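Local structure of DR2417 (Deinococcus radiodurans, 4XWW) at residues L321-F326 / L356-L361; G238-L242 / I332-R336; E477-T483 / N550-M556; E230-C236 / L258-R264; V132-D136 / E147-M151. The protein probably degrades and matures RNA as a dimeric, metal-dependent 5'-3' exonuclease of the RNase J family, possibly with endonuclease activity as well. All blocks are in the same frame, centred on the assembly; numbering follows the deposited sequence.

Contact 1: L321-F326 / L356-L361. With nucleotides of chain C.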
# COMPACT_ATOMS: atom_id res chain seq x y z
N LEU A 321 6.29 -15.01 11.56
CA LEU A 321 7.15 -13.84 11.58
C LEU A 321 6.44 -12.65 12.27
O LEU A 321 7.04 -11.97 13.11
CB LEU A 321 7.59 -13.46 10.18
CG LEU A 321 8.54 -12.27 10.19
CD1 LEU A 321 9.83 -12.57 10.96
CD2 LEU A 321 8.82 -11.87 8.76
N GLY A 322 5.17 -12.42 11.94
CA GLY A 322 4.40 -11.38 12.62
C GLY A 322 4.39 -11.50 14.12
O GLY A 322 4.63 -10.53 14.84
N ARG A 323 4.14 -12.70 14.62
CA ARG A 323 4.11 -12.88 16.06
C ARG A 323 5.50 -12.70 16.67
O ARG A 323 5.62 -12.13 17.75
CB ARG A 323 3.51 -14.23 16.41
CG ARG A 323 2.12 -14.38 15.83
CD ARG A 323 1.29 -15.37 16.60
NE ARG A 323 1.97 -16.65 16.76
CZ ARG A 323 1.98 -17.62 15.84
NH1 ARG A 323 1.36 -17.44 14.68
NH2 ARG A 323 2.62 -18.75 16.08
N LEU A 324 6.54 -13.18 15.99
CA LEU A 324 7.91 -12.96 16.45
C LEU A 324 8.24 -11.46 16.53
O LEU A 324 8.81 -11.01 17.53
CB LEU A 324 8.91 -13.67 15.52
CG LEU A 324 8.90 -15.19 15.57
CD1 LEU A 324 9.78 -15.75 14.47
CD2 LEU A 324 9.38 -15.65 16.92
N ALA A 325 7.84 -10.72 15.50
CA ALA A 325 8.13 -9.29 15.38
C ALA A 325 7.41 -8.50 16.45
O ALA A 325 7.91 -7.48 16.93
CB ALA A 325 7.75 -8.78 14.00
N PHE A 326 6.22 -8.95 16.83
CA PHE A 326 5.43 -8.20 17.80
C PHE A 326 5.61 -8.70 19.22
O PHE A 326 5.01 -8.17 20.16
CB PHE A 326 3.96 -8.22 17.40
CG PHE A 326 3.67 -7.38 16.19
CD1 PHE A 326 3.71 -6.00 16.27
CD2 PHE A 326 3.37 -7.96 14.97
CE1 PHE A 326 3.46 -5.22 15.16
CE2 PHE A 326 3.12 -7.19 13.86
CZ PHE A 326 3.16 -5.82 13.95
N LEU A 356 5.95 -2.68 8.49
CA LEU A 356 5.63 -2.61 9.90
C LEU A 356 6.47 -3.64 10.62
O LEU A 356 7.04 -3.38 11.68
CB LEU A 356 4.14 -2.85 10.15
CG LEU A 356 3.74 -3.04 11.61
CD1 LEU A 356 4.10 -1.80 12.41
CD2 LEU A 356 2.26 -3.35 11.72
N ILE A 357 6.56 -4.82 10.02
CA ILE A 357 7.31 -5.91 10.61
C ILE A 357 8.80 -5.60 10.57
O ILE A 357 9.50 -5.84 11.56
CB ILE A 357 7.01 -7.24 9.92
CG1 ILE A 357 5.64 -7.72 10.39
CG2 ILE A 357 8.09 -8.28 10.25
CD1 ILE A 357 5.16 -8.99 9.73
N VAL A 358 9.26 -5.03 9.46
CA VAL A 358 10.68 -4.71 9.35
C VAL A 358 11.11 -3.73 10.44
O VAL A 358 12.12 -3.93 11.11
CB VAL A 358 11.01 -4.16 7.95
CG1 VAL A 358 12.41 -3.49 7.94
CG2 VAL A 358 10.95 -5.30 6.93
N ASN A 359 10.33 -2.67 10.65
CA ASN A 359 10.69 -1.72 11.70
C ASN A 359 10.66 -2.33 13.10
O ASN A 359 11.49 -1.99 13.94
CB ASN A 359 9.79 -0.48 11.63
CG ASN A 359 10.27 0.50 10.58
OD1 ASN A 359 11.42 0.88 10.58
ND2 ASN A 359 9.39 0.86 9.65
N ARG A 360 9.72 -3.24 13.36
CA ARG A 360 9.70 -3.89 14.66
C ARG A 360 10.93 -4.78 14.84
O ARG A 360 11.48 -4.85 15.95
CB ARG A 360 8.43 -4.71 14.87
CG ARG A 360 7.14 -3.88 14.91
CD ARG A 360 6.97 -3.12 16.20
NE ARG A 360 5.99 -2.05 16.06
CZ ARG A 360 6.27 -0.83 15.62
NH1 ARG A 360 7.51 -0.51 15.27
NH2 ARG A 360 5.31 0.09 15.52
N LEU A 361 11.32 -5.49 13.78
CA LEU A 361 12.54 -6.29 13.84
C LEU A 361 13.75 -5.42 14.16
O LEU A 361 14.54 -5.77 15.03
CB LEU A 361 12.75 -7.05 12.52
CG LEU A 361 11.67 -8.09 12.25
CD1 LEU A 361 11.80 -8.64 10.81
CD2 LEU A 361 11.74 -9.23 13.28
P U C 7 -2.77 -20.87 13.94
OP1 U C 7 -1.50 -21.42 13.42
OP2 U C 7 -4.00 -21.69 13.87
O5' U C 7 -2.56 -20.42 15.45
C5' U C 7 -1.41 -19.65 15.83
C4' U C 7 -1.81 -18.55 16.79
O4' U C 7 -2.78 -19.07 17.74
C3' U C 7 -0.68 -17.98 17.64
O3' U C 7 -0.94 -16.61 17.95
C2' U C 7 -0.75 -18.84 18.89
O2' U C 7 -0.18 -18.22 20.02
C1' U C 7 -2.26 -19.01 19.05
N1 U C 7 -2.65 -20.22 19.79
C2 U C 7 -1.97 -20.51 20.96
O2 U C 7 -1.07 -19.82 21.39
N3 U C 7 -2.39 -21.65 21.60
C4 U C 7 -3.40 -22.50 21.22
O4 U C 7 -3.66 -23.49 21.91
C5 U C 7 -4.06 -22.14 20.01
C6 U C 7 -3.68 -21.03 19.35
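A knob-into-hole contact joins two helices on one side of the parallel beta-CASP sheet of this RNase J. The axes of the short segments 321-326 and 356-361 approach to 8.9 Å at a crossing angle of 41°. Ile-357 is the knob: its side chain enters a hole formed by Leu-321, Gly-322, Ala-325 and Phe-326. Ile-357 CD1 lies 3.8 Å from Gly-322 CA, while Ile-357 CG2 lies 3.8 Å from Ala-325 CB and 4.0 Å from Leu-321 CD2. Leu-361 widens the apolar seam, its CD2 4.1 Å from Ala-325 CB. At the more open border Phe-326 sets its ring edge against Leu-356, with CZ 3.4 Å from Leu-356 CD2, and Arg-360 CG lies 3.9 Å from Phe-326 CE1; the charged end of Arg-360 pairs instead with Glu-363. On the side of helix 320-326 turned from this seam, Arg-323 lies beside nucleotide U7 of chain C. On helix 351-364, Asn-359 hydrogen-bonds to Glu-405 and Arg-407 of the second subunit. Both helices rest on strand 339-342 of the sheet, where Leu-321 and Leu-361 meet Val-340.

Contact 2: G238-L242 / I332-R336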
# COMPACT_ATOMS: atom_id res chain seq x y z
N GLY A 238 24.60 -16.10 15.00
CA GLY A 238 23.62 -16.66 15.92
C GLY A 238 22.51 -17.41 15.21
O GLY A 238 22.71 -18.00 14.15
N ARG A 239 21.31 -17.38 15.79
CA ARG A 239 20.15 -18.02 15.19
C ARG A 239 19.75 -17.34 13.87
O ARG A 239 19.95 -16.13 13.70
CB ARG A 239 18.96 -18.00 16.16
CG ARG A 239 19.17 -18.75 17.44
CD ARG A 239 17.85 -18.91 18.20
NE ARG A 239 17.29 -17.60 18.54
CZ ARG A 239 16.25 -17.41 19.34
NH1 ARG A 239 15.65 -18.44 19.91
NH2 ARG A 239 15.81 -16.18 19.58
N VAL A 240 19.19 -18.10 12.95
CA VAL A 240 18.66 -17.56 11.70
C VAL A 240 17.18 -17.91 11.60
O VAL A 240 16.79 -19.07 11.79
CB VAL A 240 19.41 -18.09 10.45
CG1 VAL A 240 18.77 -17.58 9.15
CG2 VAL A 240 20.89 -17.77 10.52
N PHE A 241 16.37 -16.89 11.31
CA PHE A 241 14.98 -17.05 10.95
C PHE A 241 14.82 -16.60 9.53
O PHE A 241 15.33 -15.55 9.13
CB PHE A 241 14.05 -16.23 11.86
CG PHE A 241 14.17 -16.56 13.33
CD1 PHE A 241 15.27 -16.14 14.07
CD2 PHE A 241 13.16 -17.25 13.99
CE1 PHE A 241 15.38 -16.44 15.43
CE2 PHE A 241 13.25 -17.54 15.34
CZ PHE A 241 14.37 -17.14 16.06
N LEU A 242 14.12 -17.39 8.73
CA LEU A 242 13.90 -17.03 7.34
C LEU A 242 12.43 -17.23 6.99
O LEU A 242 11.83 -18.20 7.42
CB LEU A 242 14.80 -17.88 6.42
CG LEU A 242 14.70 -17.61 4.92
CD1 LEU A 242 16.05 -17.89 4.26
CD2 LEU A 242 13.60 -18.48 4.26
N ILE A 332 8.77 -18.87 21.13
CA ILE A 332 10.03 -18.32 20.66
C ILE A 332 10.05 -16.80 20.88
O ILE A 332 9.05 -16.11 20.66
CB ILE A 332 10.27 -18.63 19.16
CG1 ILE A 332 10.13 -20.13 18.87
CG2 ILE A 332 11.63 -18.13 18.72
CD1 ILE A 332 9.98 -20.45 17.38
N ALA A 333 11.19 -16.28 21.31
CA ALA A 333 11.37 -14.84 21.46
C ALA A 333 12.63 -14.36 20.75
O ALA A 333 13.72 -14.84 21.01
CB ALA A 333 11.43 -14.48 22.94
N LEU A 334 12.46 -13.39 19.84
CA LEU A 334 13.59 -12.78 19.15
C LEU A 334 14.48 -12.00 20.12
O LEU A 334 14.01 -11.54 21.17
CB LEU A 334 13.11 -11.85 18.04
CG LEU A 334 12.40 -12.56 16.88
CD1 LEU A 334 12.12 -11.60 15.75
CD2 LEU A 334 13.21 -13.73 16.36
N ARG A 335 15.75 -11.84 19.76
CA ARG A 335 16.69 -11.07 20.58
C ARG A 335 17.84 -10.53 19.73
O ARG A 335 18.09 -11.04 18.62
CB ARG A 335 17.24 -11.92 21.74
CG ARG A 335 17.70 -13.33 21.36
CD ARG A 335 18.30 -14.05 22.58
NE ARG A 335 18.15 -15.51 22.51
CZ ARG A 335 19.01 -16.33 21.93
NH1 ARG A 335 20.11 -15.86 21.35
NH2 ARG A 335 18.79 -17.64 21.93
N ARG A 336 18.55 -9.53 20.24
CA ARG A 336 19.74 -9.02 19.57
C ARG A 336 20.71 -10.15 19.28
O ARG A 336 21.03 -10.91 20.18
CB ARG A 336 20.45 -7.97 20.41
CG ARG A 336 20.06 -6.56 20.10
CD ARG A 336 20.67 -5.56 21.08
NE ARG A 336 19.62 -4.66 21.53
CZ ARG A 336 19.12 -3.69 20.78
NH1 ARG A 336 19.60 -3.49 19.56
NH2 ARG A 336 18.16 -2.91 21.25
O HOH W 1 13.60 -18.00 21.99
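Arg-239 lays its guanidinium flat on that of Arg-335, the centres 3.9 Å apart and the planes only 12° from parallel. The pair illustrates how like charges can stack when acids are at hand: Asp-338 takes Arg-239 in a salt bridge and Asp-303 takes Arg-335. The setting is the parallel sheet of the beta-CASP domain, where strand 240-243 is central and the loop 332-336 leads into its neighbour, strand 339-342. Two residues on from Arg-239, Phe-241 joins strand to loop by apolar contact. Leu-334 CD2 sits over its ring face in a CH-pi contact, 3.7 Å from the centroid, whereas Ile-332 CG2 meets the ring edge, 3.8 Å from Phe-241 CE2. Leu-324 of helix 320-326 touches all three of these side chains, so the loop is held over the sheet beside that helix. Polar bonds then fix the loop backbone: Arg-239 NH2 donates to Ala-333 O at 2.9 Å, and a water accepts from both Arg-239 NH1 and Ala-333 N, each at 3.0 Å.

Contact 3: E477-T483 / N550-M556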
# COMPACT_ATOMS: atom_id res chain seq x y z
N GLU A 477 -16.02 7.82 8.48
CA GLU A 477 -16.74 8.89 9.15
C GLU A 477 -17.36 8.46 10.47
O GLU A 477 -17.86 9.30 11.23
CB GLU A 477 -17.82 9.45 8.22
CG GLU A 477 -17.28 10.01 6.91
CD GLU A 477 -16.57 11.35 7.09
OE1 GLU A 477 -16.67 11.94 8.18
OE2 GLU A 477 -15.92 11.81 6.13
N GLY A 478 -17.33 7.16 10.76
CA GLY A 478 -17.99 6.64 11.94
C GLY A 478 -19.49 6.80 11.77
O GLY A 478 -19.95 7.11 10.67
N LEU A 479 -20.28 6.60 12.82
CA LEU A 479 -21.72 6.76 12.65
C LEU A 479 -22.43 7.48 13.80
O LEU A 479 -21.97 7.48 14.94
CB LEU A 479 -22.39 5.41 12.45
CG LEU A 479 -22.71 4.64 13.73
CD1 LEU A 479 -23.90 3.76 13.53
CD2 LEU A 479 -21.51 3.83 14.09
N LEU A 480 -23.56 8.08 13.44
CA LEU A 480 -24.48 8.67 14.40
C LEU A 480 -25.88 8.16 14.13
O LEU A 480 -26.46 8.41 13.07
CB LEU A 480 -24.45 10.20 14.30
CG LEU A 480 -23.48 10.85 15.28
CD1 LEU A 480 -23.46 12.36 15.14
CD2 LEU A 480 -23.89 10.44 16.68
N ILE A 481 -26.43 7.41 15.08
CA ILE A 481 -27.81 6.97 14.97
C ILE A 481 -28.71 7.88 15.80
O ILE A 481 -28.63 7.92 17.04
CB ILE A 481 -27.98 5.49 15.38
CG1 ILE A 481 -29.43 5.19 15.78
CG2 ILE A 481 -27.00 5.10 16.47
CD1 ILE A 481 -30.26 4.66 14.64
N LEU A 482 -29.54 8.65 15.11
CA LEU A 482 -30.46 9.57 15.75
C LEU A 482 -31.87 9.01 15.72
O LEU A 482 -32.45 8.83 14.66
CB LEU A 482 -30.46 10.93 15.05
CG LEU A 482 -29.16 11.48 14.49
CD1 LEU A 482 -29.46 12.18 13.18
CD2 LEU A 482 -28.54 12.45 15.47
N THR A 483 -32.42 8.74 16.89
CA THR A 483 -33.80 8.28 16.95
C THR A 483 -34.67 9.32 17.63
O THR A 483 -34.36 9.78 18.73
CB THR A 483 -33.91 6.92 17.66
OG1 THR A 483 -34.73 7.06 18.83
CG2 THR A 483 -32.53 6.39 18.04
N ASN A 550 -18.71 14.40 7.87
CA ASN A 550 -19.98 13.86 7.41
C ASN A 550 -20.18 12.43 7.90
O ASN A 550 -20.12 11.49 7.10
CB ASN A 550 -20.05 13.90 5.88
CG ASN A 550 -19.86 15.30 5.32
OD1 ASN A 550 -20.83 16.04 5.12
ND2 ASN A 550 -18.61 15.68 5.08
N PRO A 551 -20.40 12.26 9.21
CA PRO A 551 -20.59 10.91 9.75
C PRO A 551 -21.77 10.22 9.11
O PRO A 551 -22.71 10.90 8.72
CB PRO A 551 -20.85 11.15 11.24
CG PRO A 551 -21.31 12.57 11.32
CD PRO A 551 -20.54 13.29 10.26
N VAL A 552 -21.72 8.90 8.98
CA VAL A 552 -22.87 8.14 8.50
C VAL A 552 -24.00 8.36 9.50
O VAL A 552 -23.82 8.22 10.70
CB VAL A 552 -22.53 6.64 8.33
CG1 VAL A 552 -23.65 5.74 8.88
CG2 VAL A 552 -22.26 6.33 6.87
N LEU A 553 -25.17 8.74 8.97
CA LEU A 553 -26.33 9.09 9.79
C LEU A 553 -27.50 8.15 9.60
O LEU A 553 -28.05 8.04 8.52
CB LEU A 553 -26.80 10.49 9.44
CG LEU A 553 -25.88 11.64 9.84
CD1 LEU A 553 -26.16 12.86 8.99
CD2 LEU A 553 -26.06 11.93 11.32
N ILE A 554 -27.91 7.52 10.69
CA ILE A 554 -29.05 6.63 10.68
C ILE A 554 -30.16 7.23 11.53
O ILE A 554 -30.14 7.11 12.76
CB ILE A 554 -28.65 5.26 11.24
CG1 ILE A 554 -27.67 4.58 10.29
CG2 ILE A 554 -29.86 4.39 11.48
CD1 ILE A 554 -27.25 3.20 10.73
N PRO A 555 -31.15 7.83 10.90
CA PRO A 555 -32.25 8.42 11.66
C PRO A 555 -33.46 7.49 11.80
O PRO A 555 -33.83 6.81 10.85
CB PRO A 555 -32.60 9.66 10.84
CG PRO A 555 -32.28 9.28 9.44
CD PRO A 555 -31.15 8.28 9.49
N MET A 556 -34.07 7.48 13.00
CA MET A 556 -35.27 6.68 13.27
C MET A 556 -36.35 7.53 13.96
O MET A 556 -36.08 8.18 14.96
CB MET A 556 -34.93 5.47 14.15
CG MET A 556 -33.65 4.75 13.78
SD MET A 556 -33.47 3.16 14.62
CE MET A 556 -33.98 3.58 16.28
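A proline stands within a continuously bridged beta-strand here: Pro-555, lacking an amide hydrogen, pairs with Leu-482 in the parallel register of strands 479-483 and 552-556. The general principle is that parallel pairing uses the amide and carbonyl of alternate residues, so an imino acid is tolerated where its nitrogen faces away from the partner. Val-552 N donates to Gly-478 O at 3.0 Å, Leu-480 N to Val-552 O at 2.8 Å, Ile-554 N to Leu-480 O at 2.9 Å, Leu-482 N to Ile-554 O at 2.9 Å and Met-556 N to Leu-482 O at 2.7 Å. Pro-555 contributes its CA instead, 3.0 Å from Leu-482 O in a CA-H...O contact. Just before the strand, Gly-478 leaves helix 465-477 with positive phi, and Glu-477 OE1 accepts from Asn-550 N at 3.2 Å, tying the helix end to the start of the other segment.

In this C-terminal domain, strand 479-485 is the middle of three, between 491-497 and 552-556. Leu-480, Leu-482 and Leu-553 form one face, where Leu-480 CB lies 3.8 Å from Leu-553 CD2 and helix 528-547 covers Leu-553. The other face carries Leu-479, Ile-481, Ile-554 and Met-556, and packs on the second subunit, Leu-479 against its own counterpart there. With both faces this apolar, the sheet serves at once as domain core and as part of the dimer interface.

Contact 4: E230-C236 / L258-R264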
# COMPACT_ATOMS: atom_id res chain seq x y z
N GLU A 230 23.30 -18.94 1.06
CA GLU A 230 24.33 -19.70 1.77
C GLU A 230 25.45 -18.79 2.25
O GLU A 230 25.96 -18.94 3.36
CB GLU A 230 24.89 -20.84 0.90
CG GLU A 230 25.88 -21.73 1.67
CD GLU A 230 26.09 -23.09 1.03
OE1 GLU A 230 25.86 -23.22 -0.18
OE2 GLU A 230 26.45 -24.03 1.76
N GLU A 231 25.82 -17.80 1.43
CA GLU A 231 26.88 -16.88 1.80
C GLU A 231 26.48 -16.06 3.03
O GLU A 231 27.27 -15.92 3.97
CB GLU A 231 27.23 -15.95 0.62
CG GLU A 231 28.42 -15.00 0.88
CD GLU A 231 28.79 -14.17 -0.34
OE1 GLU A 231 27.88 -13.57 -0.95
OE2 GLU A 231 29.99 -14.12 -0.70
N ILE A 232 25.26 -15.54 3.04
CA ILE A 232 24.74 -14.81 4.19
C ILE A 232 24.68 -15.69 5.44
O ILE A 232 25.19 -15.31 6.50
CB ILE A 232 23.36 -14.22 3.86
CG1 ILE A 232 23.51 -13.15 2.78
CG2 ILE A 232 22.69 -13.66 5.12
CD1 ILE A 232 22.23 -12.80 2.07
N ILE A 233 24.07 -16.86 5.32
CA ILE A 233 23.82 -17.71 6.48
C ILE A 233 25.13 -18.22 7.07
O ILE A 233 25.29 -18.26 8.30
CB ILE A 233 22.83 -18.84 6.10
CG1 ILE A 233 21.46 -18.17 5.88
CG2 ILE A 233 22.79 -19.94 7.17
CD1 ILE A 233 20.40 -19.06 5.25
N LYS A 234 26.09 -18.56 6.21
CA LYS A 234 27.41 -19.01 6.67
C LYS A 234 28.04 -17.96 7.58
O LYS A 234 28.75 -18.30 8.54
CB LYS A 234 28.32 -19.28 5.48
CG LYS A 234 29.72 -19.72 5.84
CD LYS A 234 30.49 -20.08 4.59
CE LYS A 234 31.91 -20.51 4.92
NZ LYS A 234 32.68 -20.81 3.68
N GLY A 235 27.74 -16.70 7.31
CA GLY A 235 28.27 -15.60 8.09
C GLY A 235 27.47 -15.20 9.33
O GLY A 235 27.93 -14.33 10.10
N CYS A 236 26.31 -15.80 9.54
CA CYS A 236 25.47 -15.46 10.70
C CYS A 236 25.99 -16.08 11.99
O CYS A 236 26.20 -17.28 12.06
CB CYS A 236 24.02 -15.87 10.48
SG CYS A 236 23.24 -14.87 9.20
N LEU A 258 21.50 -26.12 2.11
CA LEU A 258 22.57 -25.25 2.61
C LEU A 258 22.64 -25.27 4.12
O LEU A 258 23.72 -25.15 4.69
CB LEU A 258 22.42 -23.81 2.11
CG LEU A 258 21.30 -22.93 2.66
CD1 LEU A 258 21.73 -22.17 3.94
CD2 LEU A 258 20.84 -21.97 1.57
N ALA A 259 21.50 -25.45 4.78
CA ALA A 259 21.48 -25.55 6.24
C ALA A 259 22.31 -26.73 6.71
O ALA A 259 23.10 -26.63 7.64
CB ALA A 259 20.05 -25.66 6.77
N HIS A 260 22.12 -27.86 6.05
CA HIS A 260 22.90 -29.04 6.37
C HIS A 260 24.40 -28.77 6.18
O HIS A 260 25.21 -29.10 7.05
CB HIS A 260 22.46 -30.22 5.49
CG HIS A 260 23.17 -31.49 5.80
ND1 HIS A 260 22.93 -32.22 6.94
CD2 HIS A 260 24.14 -32.16 5.12
CE1 HIS A 260 23.71 -33.29 6.95
NE2 HIS A 260 24.45 -33.27 5.86
N ARG A 261 24.77 -28.16 5.06
CA ARG A 261 26.18 -27.87 4.80
C ARG A 261 26.73 -26.91 5.85
O ARG A 261 27.91 -26.96 6.19
CB ARG A 261 26.37 -27.28 3.40
CG ARG A 261 26.07 -28.28 2.27
CD ARG A 261 26.49 -27.74 0.90
NE ARG A 261 25.77 -26.54 0.48
CZ ARG A 261 24.65 -26.55 -0.23
NH1 ARG A 261 24.09 -27.71 -0.56
NH2 ARG A 261 24.07 -25.41 -0.61
N GLN A 262 25.87 -26.06 6.39
CA GLN A 262 26.34 -25.06 7.33
C GLN A 262 26.17 -25.48 8.78
O GLN A 262 26.37 -24.67 9.68
CB GLN A 262 25.63 -23.72 7.08
CG GLN A 262 25.94 -23.10 5.73
CD GLN A 262 27.43 -23.04 5.44
OE1 GLN A 262 28.23 -22.76 6.32
NE2 GLN A 262 27.80 -23.32 4.19
N GLY A 263 25.83 -26.74 9.02
CA GLY A 263 25.76 -27.24 10.39
C GLY A 263 24.56 -26.77 11.20
O GLY A 263 24.60 -26.78 12.44
N ARG A 264 23.49 -26.39 10.51
CA ARG A 264 22.26 -25.94 11.18
C ARG A 264 21.10 -26.92 10.99
O ARG A 264 20.89 -27.44 9.89
CB ARG A 264 21.85 -24.55 10.67
CG ARG A 264 22.87 -23.48 10.96
CD ARG A 264 22.43 -22.13 10.40
NE ARG A 264 23.37 -21.06 10.76
CZ ARG A 264 23.22 -20.23 11.78
NH1 ARG A 264 22.15 -20.32 12.57
NH2 ARG A 264 24.14 -19.29 12.03
O HOH W 2 25.78 -20.52 9.64
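Glu-230, on helix 222-234, grips the end of helix 249-261 with both carboxylate oxygens. Its OE1 forms a salt bridge with Arg-261 NH2 at 2.9 Å, while OE2 accepts from Arg-261 NE and from Gln-262 NE2, each also at 2.9 Å. One turn on, Ile-233 points inward, its CD1 3.6 Å from Leu-258 CD1; its carbonyl O accepts from a water at 2.7 Å that in turn accepts from Arg-264 NE at 2.7 Å. Lys-234 lends only its aliphatic part, CG lying 3.4 Å from Gln-262 OE1. Last, Cys-236 brings its O to 2.9 Å from Arg-264 NH2. The partner's shape follows from a Schellman motif, in which Gly-263, with positive phi, is the C-prime residue and Arg-264 N bonds back to Ala-259 O, turning Arg-264 toward the first helix. Strand 240-243 lies between these two helices in sequence, Ile-233 rests on Ile-341 of strand 339-342, and Arg-264 NH1 bonds to Gly-238 O and to Val-306 O at the N-terminal ends of the neighbouring strands 240-243 and 306-310.

Contact 5: V132-D136 / E147-M151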
# COMPACT_ATOMS: atom_id res chain seq x y z
N VAL A 132 -1.51 -36.41 -14.57
CA VAL A 132 -0.72 -36.43 -15.78
C VAL A 132 0.74 -36.14 -15.46
O VAL A 132 1.09 -35.82 -14.33
CB VAL A 132 -1.21 -35.40 -16.83
CG1 VAL A 132 -2.60 -35.77 -17.34
CG2 VAL A 132 -1.18 -33.97 -16.27
N THR A 133 1.60 -36.26 -16.46
CA THR A 133 2.94 -35.72 -16.31
C THR A 133 3.35 -35.07 -17.62
O THR A 133 2.60 -35.12 -18.59
CB THR A 133 3.95 -36.79 -15.91
OG1 THR A 133 5.19 -36.15 -15.55
CG2 THR A 133 4.18 -37.75 -17.06
N TYR A 134 4.51 -34.43 -17.64
CA TYR A 134 4.93 -33.71 -18.84
C TYR A 134 4.97 -34.65 -20.03
O TYR A 134 5.49 -35.77 -19.94
CB TYR A 134 6.30 -33.08 -18.62
CG TYR A 134 6.34 -32.20 -17.40
CD1 TYR A 134 5.49 -31.10 -17.29
CD2 TYR A 134 7.20 -32.47 -16.37
CE1 TYR A 134 5.51 -30.30 -16.17
CE2 TYR A 134 7.23 -31.67 -15.24
CZ TYR A 134 6.39 -30.59 -15.16
OH TYR A 134 6.41 -29.80 -14.04
N GLY A 135 4.39 -34.19 -21.13
CA GLY A 135 4.37 -34.94 -22.38
C GLY A 135 3.08 -35.69 -22.62
O GLY A 135 2.80 -36.11 -23.75
N ASP A 136 2.30 -35.87 -21.57
CA ASP A 136 1.01 -36.53 -21.70
C ASP A 136 0.10 -35.71 -22.59
O ASP A 136 0.11 -34.48 -22.54
CB ASP A 136 0.35 -36.74 -20.34
CG ASP A 136 0.91 -37.94 -19.60
OD1 ASP A 136 1.61 -38.75 -20.23
OD2 ASP A 136 0.63 -38.09 -18.40
N GLU A 147 -1.82 -31.11 -24.61
CA GLU A 147 -0.51 -31.67 -24.37
C GLU A 147 0.25 -30.84 -23.33
O GLU A 147 0.46 -29.64 -23.54
CB GLU A 147 0.31 -31.74 -25.67
CG GLU A 147 1.66 -32.45 -25.48
CD GLU A 147 2.53 -32.45 -26.73
OE1 GLU A 147 2.02 -32.15 -27.82
OE2 GLU A 147 3.74 -32.74 -26.61
N PHE A 148 0.68 -31.48 -22.25
CA PHE A 148 1.32 -30.78 -21.15
C PHE A 148 2.82 -30.66 -21.40
O PHE A 148 3.43 -31.59 -21.92
CB PHE A 148 1.06 -31.51 -19.83
CG PHE A 148 -0.38 -31.45 -19.38
CD1 PHE A 148 -1.34 -32.27 -19.95
CD2 PHE A 148 -0.77 -30.58 -18.37
CE1 PHE A 148 -2.66 -32.22 -19.54
CE2 PHE A 148 -2.09 -30.53 -17.95
CZ PHE A 148 -3.03 -31.35 -18.54
N PHE A 149 3.43 -29.54 -21.02
CA PHE A 149 4.89 -29.48 -21.02
C PHE A 149 5.39 -28.65 -19.83
O PHE A 149 4.67 -27.82 -19.26
CB PHE A 149 5.42 -28.92 -22.35
CG PHE A 149 4.93 -27.54 -22.66
CD1 PHE A 149 3.75 -27.35 -23.36
CD2 PHE A 149 5.65 -26.42 -22.26
CE1 PHE A 149 3.29 -26.08 -23.66
CE2 PHE A 149 5.19 -25.13 -22.54
CZ PHE A 149 4.00 -24.95 -23.23
N CYS A 150 6.64 -28.89 -19.45
CA CYS A 150 7.19 -28.28 -18.25
C CYS A 150 7.58 -26.82 -18.46
O CYS A 150 8.24 -26.49 -19.43
CB CYS A 150 8.42 -29.08 -17.80
SG CYS A 150 9.16 -28.42 -16.29
N MET A 151 7.16 -25.96 -17.54
CA MET A 151 7.74 -24.61 -17.46
C MET A 151 8.14 -24.33 -16.02
O MET A 151 7.36 -24.53 -15.10
CB MET A 151 6.75 -23.54 -17.96
CG MET A 151 6.31 -23.76 -19.43
SD MET A 151 7.68 -23.39 -20.55
CE MET A 151 7.66 -21.63 -20.46
O HOH W 3 7.48 -27.10 -13.27
O HOH W 4 4.38 -35.64 -25.90
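Backbone hydrogen bonds set the frame of this contact. Gly-135 N donates to Phe-148 O at 2.9 Å and Phe-148 N donates to Asp-136 O at 3.1 Å, so a single residue of strand 144-150 uses both its amide and its carbonyl to hold the loop. The loop is itself shaped by a type II turn from Thr-133 to Asp-136, closed by Asp-136 N to Thr-133 O at 3.1 Å and braced by Thr-133 N to Asp-136 OD2 at 2.8 Å. Gly-135 occupies the turn position with positive phi, where a CB would jam against the preceding carbonyl.

The turn leads from strand 128-131, an outer strand of one sheet, to strand 137-140, an outer strand of the other; the two sheets belong to the metallo-beta-lactamase fold, and the contact lies where the chain passes from one sheet to the other.

Contacts with aromatic faces come next. Val-132 CG2 stands almost squarely over the Phe-148 ring, 3.8 Å from its centroid. Cys-150 covers a face of Tyr-134, its CB 3.5 Å from the ring centroid in a CH-pi contact and its SG 4.1 Å away in a sulfur-aromatic one. The Tyr-134 side chain lies about 8 Å from those of His-84 and His-153, both zinc ligands.

A water donates to Gly-135 O at 2.7 Å and to Glu-147 OE2 at 3.1 Å. Charge pairing involves the other carboxylate oxygen, Glu-147 OE1, which forms salt bridges with Lys-164 and Arg-194.

In the fold
From the N terminus, contact 5 comes first, closing a short loop where the two sheets of the metallo-beta-lactamase fold meet. Contact 4 follows, spanning one strand and joining two helices of the beta-CASP region. Contact 2 starts between the segments of contact 4 and ends far beyond them, so these two cross; they touch where Gly-238 meets Arg-264. Contact 1 in turn crosses contact 2, and Leu-361 packs on Leu-334, making a continuous run of contacts 4, 2 and 1 about one parallel sheet. Contact 3 closes last, in the separate C-terminal domain. The centres of contact 1 and contact 3 lie about 37 Å apart, yet both touch the second subunit.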